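Local atomic coordinates of phytase (Citrobacter braakii, PDB entry 3ZHC), a protein that belongs to branch 2 of the histidine phosphatase superfamily, combining a mixed beta sheet with a large helical portion. Residues 226-229 / 230-234; 273-276 / 277-281; 325-328 / 329-332. The protein carries 2 engineered substitutions. All blocks are in the same frame, centred on the assembly; numbering follows the deposited sequence. Where two conformers were deposited one is given.

Contact 1 of 3, residues 226-229 / 230-234; sequences VSLP and GAWSL
The N-terminal end of helix 231-247, where the chain leaves the short strand 225-227, brings Leu228 against Trp232 and Ser233. Gly230 holds the N-cap position, and the first regular turn is closed by Leu234 N bonding to Gly230 O at 3.2 Å. Gly230 takes a positive phi (129°), a conformation in which a side chain would collide with Pro229 O. Leu228 and Trp232 run alongside each other in the same direction: Leu228 CD2 is 3.9 Å from Trp232 CB, and the same methyl approaches the indole obliquely, 4.0 Å from CG. With CG of Leu228 anti to the backbone N (chi1 -178°), the isobutyl group lies against the root of the indole; the indole then extends to Tyr177, Tyr181 and Phe185, while NE1 bonds to Thr178 OG1. Leu228 also touches Gln274 and Leu277 of helix 260-280. On the next helical residue, Ser233 CB sits 3.9 Å from Pro229 CA, an apolar touch made by the methylene and not by the hydroxyl. The polar link across the turn is weak: Ser233 N reaches Leu228 O at 3.2 Å, with an N-H...O angle of just 124°.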
loop_
_atom_site.group_PDB
_atom_site.type_symbol
_atom_site.label_atom_id
_atom_site.label_comp_id
_atom_site.label_asym_id
_atom_site.label_seq_id
_atom_site.Cartn_x
_atom_site.Cartn_y
_atom_site.Cartn_z
ATOM N N VAL B 226 -4.227 11.208 23.801
ATOM C CA VAL B 226 -4.793 9.981 23.267
ATOM C C VAL B 226 -3.673 8.937 23.156
ATOM O O VAL B 226 -2.547 9.269 22.767
ATOM C CB VAL B 226 -5.458 10.231 21.892
ATOM C CG1 VAL B 226 -5.879 8.948 21.259
ATOM C CG2 VAL B 226 -6.670 11.162 22.046
ATOM N N SER B 227 -3.982 7.687 23.500
ATOM C CA SER B 227 -3.007 6.598 23.410
ATOM C C SER B 227 -3.687 5.265 23.220
ATOM O O SER B 227 -4.857 5.105 23.558
ATOM C CB SER B 227 -2.121 6.557 24.662
ATOM O OG SER B 227 -2.845 6.165 25.775
ATOM N N LEU B 228 -2.932 4.312 22.672
ATOM C CA LEU B 228 -3.384 2.935 22.472
ATOM C C LEU B 228 -2.326 1.994 23.074
ATOM O O LEU B 228 -1.516 1.373 22.328
ATOM C CB LEU B 228 -3.626 2.676 20.986
ATOM C CG LEU B 228 -4.143 1.303 20.561
ATOM C CD1 LEU B 228 -5.417 0.901 21.330
ATOM C CD2 LEU B 228 -4.375 1.306 19.058
ATOM N N PRO B 229 -2.306 1.879 24.424
ATOM C CA PRO B 229 -1.302 1.035 25.078
ATOM C C PRO B 229 -1.587 -0.449 24.927
ATOM O O PRO B 229 -2.737 -0.838 24.854
ATOM C CB PRO B 229 -1.418 1.439 26.553
ATOM C CG PRO B 229 -2.355 2.592 26.592
ATOM C CD PRO B 229 -3.201 2.477 25.430
ATOM N N GLY B 230 -0.525 -1.249 24.898
ATOM C CA GLY B 230 -0.599 -2.706 24.679
ATOM C C GLY B 230 0.369 -3.072 23.575
ATOM O O GLY B 230 1.324 -2.331 23.308
ATOM N N ALA B 231 0.135 -4.199 22.926
ATOM C CA ALA B 231 0.995 -4.642 21.817
ATOM C C ALA B 231 1.093 -3.583 20.704
ATOM O O ALA B 231 2.123 -3.477 20.063
ATOM C CB ALA B 231 0.521 -5.948 21.259
ATOM N N TRP B 232 0.020 -2.811 20.496
ATOM C CA TRP B 232 0.026 -1.710 19.493
ATOM C C TRP B 232 1.067 -0.588 19.779
ATOM O O TRP B 232 1.912 -0.310 18.919
ATOM C CB TRP B 232 -1.402 -1.138 19.279
ATOM C CG TRP B 232 -2.124 -1.924 18.275
ATOM C CD1 TRP B 232 -3.094 -2.844 18.488
ATOM C CD2 TRP B 232 -1.906 -1.879 16.875
ATOM N NE1 TRP B 232 -3.511 -3.378 17.287
ATOM C CE2 TRP B 232 -2.792 -2.798 16.280
ATOM C CE3 TRP B 232 -1.045 -1.145 16.055
ATOM C CZ2 TRP B 232 -2.846 -3.002 14.892
ATOM C CZ3 TRP B 232 -1.100 -1.350 14.671
ATOM C CH2 TRP B 232 -1.992 -2.269 14.112
ATOM N N SER B 233 1.012 0.036 20.953
ATOM C CA SER B 233 2.018 1.085 21.318
ATOM C C SER B 233 3.445 0.531 21.343
ATOM O O SER B 233 4.357 1.155 20.804
ATOM C CB SER B 233 1.692 1.737 22.663
ATOM O OG SER B 233 2.760 2.581 23.104
ATOM N N LEU B 234 3.626 -0.637 21.967
ATOM C CA LEU B 234 4.943 -1.281 22.048
ATOM C C LEU B 234 5.523 -1.507 20.649
ATOM O O LEU B 234 6.644 -1.089 20.364
ATOM C CB LEU B 234 4.867 -2.621 22.821
ATOM C CG LEU B 234 6.187 -3.423 23.017
ATOM C CD1 LEU B 234 7.212 -2.596 23.759
ATOM C CD2 LEU B 234 5.935 -4.786 23.731
#

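Contact 2 of 3, residues 273-276 / 277-281; sequences AQFD and LLQRT
Asp276 lies across the guanidinium of Arg280 one turn further along helix 260-280, the carboxylate and guanidinium planes 26° apart. Its OD1 forms the salt bridge, 3.1 Å from Arg280 NE and 3.3 Å from Arg280 NH2; both hydrogen bonds are weak, their N-H...O angles well short of straight. CG of Asp276 is anti to the backbone N (chi1 -169°), which directs the carboxylate along the helix to Arg280. A water spans Asp276 OD2 and the same Arg280 NH2: it accepts from NH2 and lies 2.6 Å from Asp276 OD2, to which it probably donates. Arg169 also forms a salt bridge with OD1, so two arginines share this oxygen, while Arg280 NH1 bonds to Ser332 OG.

The backbone beneath widens into a pi-type turn. Leu278 N meets Gln274 O at 2.9 Å in a nearly straight bond (168°), whereas Phe275 O receives both Gln279 N at 2.8 Å and, weakly, Arg280 N. Thr281 N in turn makes a weak bond to Asp276 O, five residues back. Thr281 OG1 donates to Leu277 O at 2.6 Å, tying the last residue to the final turn. Phe275 and Gln279 run side by side, with Gln279 CG oblique to the ring. Around this helix end, Leu277 faces helix 159-169, Ala273 and Gln274 touch helix 231-247, and Phe275, Gln279 and Arg280 lie against helix 325-335.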
loop_
_atom_site.group_PDB
_atom_site.type_symbol
_atom_site.label_atom_id
_atom_site.label_comp_id
_atom_site.label_asym_id
_atom_site.label_seq_id
_atom_site.Cartn_x
_atom_site.Cartn_y
_atom_site.Cartn_z
ATOM N N ALA B 273 0.439 2.550 11.188
ATOM C CA ALA B 273 -0.967 2.363 11.569
ATOM C C ALA B 273 -1.287 2.947 12.933
ATOM O O ALA B 273 -2.378 3.454 13.127
ATOM C CB ALA B 273 -1.366 0.865 11.511
ATOM N N GLN B 274 -0.346 2.879 13.892
ATOM C CA GLN B 274 -0.626 3.451 15.227
ATOM C C GLN B 274 -0.653 4.991 15.120
ATOM O O GLN B 274 -1.528 5.634 15.725
ATOM C CB GLN B 274 0.336 2.977 16.304
ATOM C CG GLN B 274 -0.399 2.803 17.644
ATOM C CD GLN B 274 0.351 3.367 18.782
ATOM O OE1 GLN B 274 -0.057 3.243 19.939
ATOM N NE2 GLN B 274 1.465 4.018 18.481
ATOM N N PHE B 275 0.270 5.567 14.344
ATOM C CA PHE B 275 0.284 7.023 14.068
ATOM C C PHE B 275 -0.976 7.464 13.278
ATOM O O PHE B 275 -1.478 8.563 13.464
ATOM C CB PHE B 275 1.584 7.445 13.330
ATOM C CG PHE B 275 2.700 7.829 14.259
ATOM C CD1 PHE B 275 3.230 6.908 15.137
ATOM C CD2 PHE B 275 3.202 9.121 14.266
ATOM C CE1 PHE B 275 4.284 7.275 16.029
ATOM C CE2 PHE B 275 4.215 9.486 15.116
ATOM C CZ PHE B 275 4.766 8.549 16.014
ATOM N N ASP B 276 -1.465 6.580 12.403
ATOM C CA ASP B 276 -2.683 6.826 11.662
ATOM C C ASP B 276 -3.871 7.013 12.645
ATOM O O ASP B 276 -4.598 8.013 12.581
ATOM C CB ASP B 276 -2.948 5.692 10.690
ATOM C CG ASP B 276 -4.060 6.006 9.696
ATOM O OD1 ASP B 276 -4.471 7.187 9.554
ATOM O OD2 ASP B 276 -4.522 5.051 9.045
ATOM N N LEU B 277 -4.037 6.043 13.550
ATOM C CA LEU B 277 -5.084 6.097 14.566
ATOM C C LEU B 277 -4.920 7.275 15.539
ATOM O O LEU B 277 -5.848 8.060 15.732
ATOM C CB LEU B 277 -5.133 4.785 15.378
ATOM C CG LEU B 277 -5.593 3.528 14.664
ATOM C CD1 LEU B 277 -5.602 2.373 15.641
ATOM C CD2 LEU B 277 -7.005 3.709 14.015
ATOM N N LEU B 278 -3.746 7.400 16.142
ATOM C CA LEU B 278 -3.544 8.406 17.224
ATOM C C LEU B 278 -3.248 9.834 16.773
ATOM O O LEU B 278 -3.502 10.768 17.542
ATOM C CB LEU B 278 -2.442 7.930 18.210
ATOM C CG LEU B 278 -2.708 6.618 18.971
ATOM C CD1 LEU B 278 -1.529 6.329 19.931
ATOM C CD2 LEU B 278 -4.055 6.613 19.742
ATOM N N GLN B 279 -2.725 10.014 15.548
ATOM C CA GLN B 279 -2.326 11.364 15.058
ATOM C C GLN B 279 -2.989 11.851 13.769
ATOM O O GLN B 279 -3.062 13.072 13.557
ATOM C CB GLN B 279 -0.804 11.410 14.884
ATOM C CG GLN B 279 0.006 11.045 16.178
ATOM C CD GLN B 279 -0.113 12.084 17.305
ATOM O OE1 GLN B 279 -0.671 13.185 17.121
ATOM N NE2 GLN B 279 0.419 11.738 18.483
ATOM N N ARG B 280 -3.464 10.933 12.903
ATOM C CA ARG B 280 -4.131 11.349 11.638
ATOM C C ARG B 280 -5.688 11.380 11.712
ATOM O O ARG B 280 -6.325 12.021 10.873
ATOM C CB ARG B 280 -3.693 10.482 10.464
ATOM C CG ARG B 280 -2.163 10.361 10.268
ATOM C CD ARG B 280 -1.758 10.089 8.781
ATOM N NE ARG B 280 -2.781 9.301 8.099
ATOM C CZ ARG B 280 -3.610 9.717 7.127
ATOM N NH1 ARG B 280 -3.573 10.965 6.609
ATOM N NH2 ARG B 280 -4.496 8.848 6.648
ATOM N N THR B 281 -6.279 10.701 12.700
ATOM C CA THR B 281 -7.725 10.730 12.921
ATOM C C THR B 281 -8.151 12.194 13.040
ATOM O O THR B 281 -7.737 12.859 13.976
ATOM C CB THR B 281 -8.117 9.935 14.181
ATOM O OG1 THR B 281 -7.717 8.575 14.013
ATOM C CG2 THR B 281 -9.656 10.001 14.452
HETATM O O HOH W 1 -4.911 5.663 6.505
#

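Contact 3 of 3, residues 325-328 / 329-332; sequences DTNL and ANLS
The side-chain amides of Asn327 and Asn330 are the flat groups here, turned 77° apart, close to perpendicular. One face of the Asn330 amide is covered by Thr326 O, which stands over CG at 3.0 Å; a water meets the amide's edge at OD1, close to its plane. The ND2 hydrogens lie in that plane and do not point at Thr326 O, and no hydrogen bond results. Nor do the two amides bond directly: Asn327 ND2 and Asn330 OD1 remain 4.1 Å apart, and the water joins them, accepting from Asn327 ND2 at 2.8 Å and probably donating to Asn330 OD1 at 2.7 Å. In Asn330, CG is anti to its own carbonyl carbon (chi1 -58°), which folds the amide back along the preceding turn; its ND2 is then used by Gln279 OE1 on helix 260-280. The Asn327 amide is held at both ends as well, OD1 receiving His324 N and ND2 also donating to Phe147 O. These bonds, together with the water, fix the rotation of a buried amide.

Behind the side chains the helix is regular. Ala329 N, Asn330 N, Leu331 N and Ser332 N each bond to the carbonyl oxygen four residues earlier; the shortest, Ser332 N to Leu328 O, is 2.8 Å with an angle of 158°. Leu331 CG packs 3.5 Å from Asn327 O. At the start of the helix Asp325 OD1 receives a weak bond from Thr326 N at 3.1 Å, while OD2 forms a salt bridge with Arg38. Leu328 and Leu331 turn to Val36 on strand 28-38, and Asn327, Asn330 and Leu331 meet helix 282-301. His324 and Asp325 come straight after strand 318-323, and this His-Asp pair, with Arg38 beside it, matches the HD motif characteristic of branch 2 histidine phosphatases.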
loop_
_atom_site.group_PDB
_atom_site.type_symbol
_atom_site.label_atom_id
_atom_site.label_comp_id
_atom_site.label_asym_id
_atom_site.label_seq_id
_atom_site.Cartn_x
_atom_site.Cartn_y
_atom_site.Cartn_z
ATOM N N ASP B 325 7.481 13.565 14.322
ATOM C CA ASP B 325 6.623 12.712 13.469
ATOM C C ASP B 325 5.127 12.902 13.770
ATOM O O ASP B 325 4.288 12.825 12.856
ATOM C CB ASP B 325 7.015 11.179 13.501
ATOM C CG ASP B 325 7.417 10.650 14.900
ATOM O OD1 ASP B 325 7.220 11.345 15.938
ATOM O OD2 ASP B 325 7.940 9.510 14.940
ATOM N N THR B 326 4.809 13.158 15.048
ATOM C CA THR B 326 3.435 13.423 15.479
ATOM C C THR B 326 2.846 14.600 14.693
ATOM O O THR B 326 1.720 14.519 14.235
ATOM C CB THR B 326 3.352 13.699 16.985
ATOM O OG1 THR B 326 4.177 14.816 17.316
ATOM C CG2 THR B 326 3.813 12.474 17.791
ATOM N N ASN B 327 3.641 15.667 14.531
ATOM C CA ASN B 327 3.217 16.871 13.799
ATOM C C ASN B 327 2.997 16.623 12.310
ATOM O O ASN B 327 2.023 17.121 11.751
ATOM C CB ASN B 327 4.221 18.018 13.983
ATOM C CG ASN B 327 4.464 18.360 15.456
ATOM O OD1 ASN B 327 5.599 18.325 15.922
ATOM N ND2 ASN B 327 3.401 18.664 16.183
ATOM N N LEU B 328 3.898 15.862 11.668
ATOM C CA LEU B 328 3.735 15.487 10.249
ATOM C C LEU B 328 2.440 14.694 10.056
ATOM O O LEU B 328 1.697 14.930 9.094
ATOM C CB LEU B 328 4.915 14.654 9.725
ATOM C CG LEU B 328 6.319 15.300 9.695
ATOM C CD1 LEU B 328 7.329 14.312 9.137
ATOM C CD2 LEU B 328 6.342 16.600 8.883
ATOM N N ALA B 329 2.183 13.756 10.979
ATOM C CA ALA B 329 0.965 12.943 10.945
ATOM C C ALA B 329 -0.303 13.812 11.176
ATOM O O ALA B 329 -1.296 13.593 10.515
ATOM C CB ALA B 329 1.044 11.812 11.936
ATOM N N ASN B 330 -0.238 14.787 12.109
ATOM C CA ASN B 330 -1.369 15.735 12.356
ATOM C C ASN B 330 -1.672 16.550 11.111
ATOM O O ASN B 330 -2.827 16.735 10.750
ATOM C CB ASN B 330 -1.092 16.719 13.495
ATOM C CG ASN B 330 -0.780 16.049 14.832
ATOM O OD1 ASN B 330 -0.058 16.622 15.647
ATOM N ND2 ASN B 330 -1.310 14.848 15.057
ATOM N N LEU B 331 -0.618 17.053 10.467
ATOM C CA LEU B 331 -0.760 17.823 9.225
ATOM C C LEU B 331 -1.316 16.932 8.125
ATOM O O LEU B 331 -2.220 17.334 7.405
ATOM C CB LEU B 331 0.572 18.479 8.805
ATOM C CG LEU B 331 0.989 19.680 9.668
ATOM C CD1 LEU B 331 2.461 20.044 9.445
ATOM C CD2 LEU B 331 0.077 20.889 9.424
ATOM N N SER B 332 -0.786 15.728 8.008
ATOM C CA SER B 332 -1.268 14.744 7.017
ATOM C C SER B 332 -2.771 14.448 7.178
ATOM O O SER B 332 -3.531 14.483 6.201
ATOM C CB SER B 332 -0.462 13.468 7.147
ATOM O OG SER B 332 -0.987 12.438 6.372
HETATM O O HOH W 2 0.848 19.075 15.108
#

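How the contacts relate
Contacts 1, 2 and 3 follow one another along the chain without overlap, at the start of helix 231-247, the end of helix 260-280 and the first turns of helix 325-335. Contact 2 is the middle member, its centre 11 Å from that of contact 1 and 9 Å from that of contact 3. Towards contact 1 the junction is packing, as in Leu228 N to Leu278 CD1 at 3.7 Å. Towards contact 3 it is both polar and packed: side-chain hydrogen bonds tie the two helices, with Phe275 packed on Asp325. Contacts 1 and 3 do not touch; helix 260-280 thus links the peripheral helical part to the helix that follows central strand 318-323.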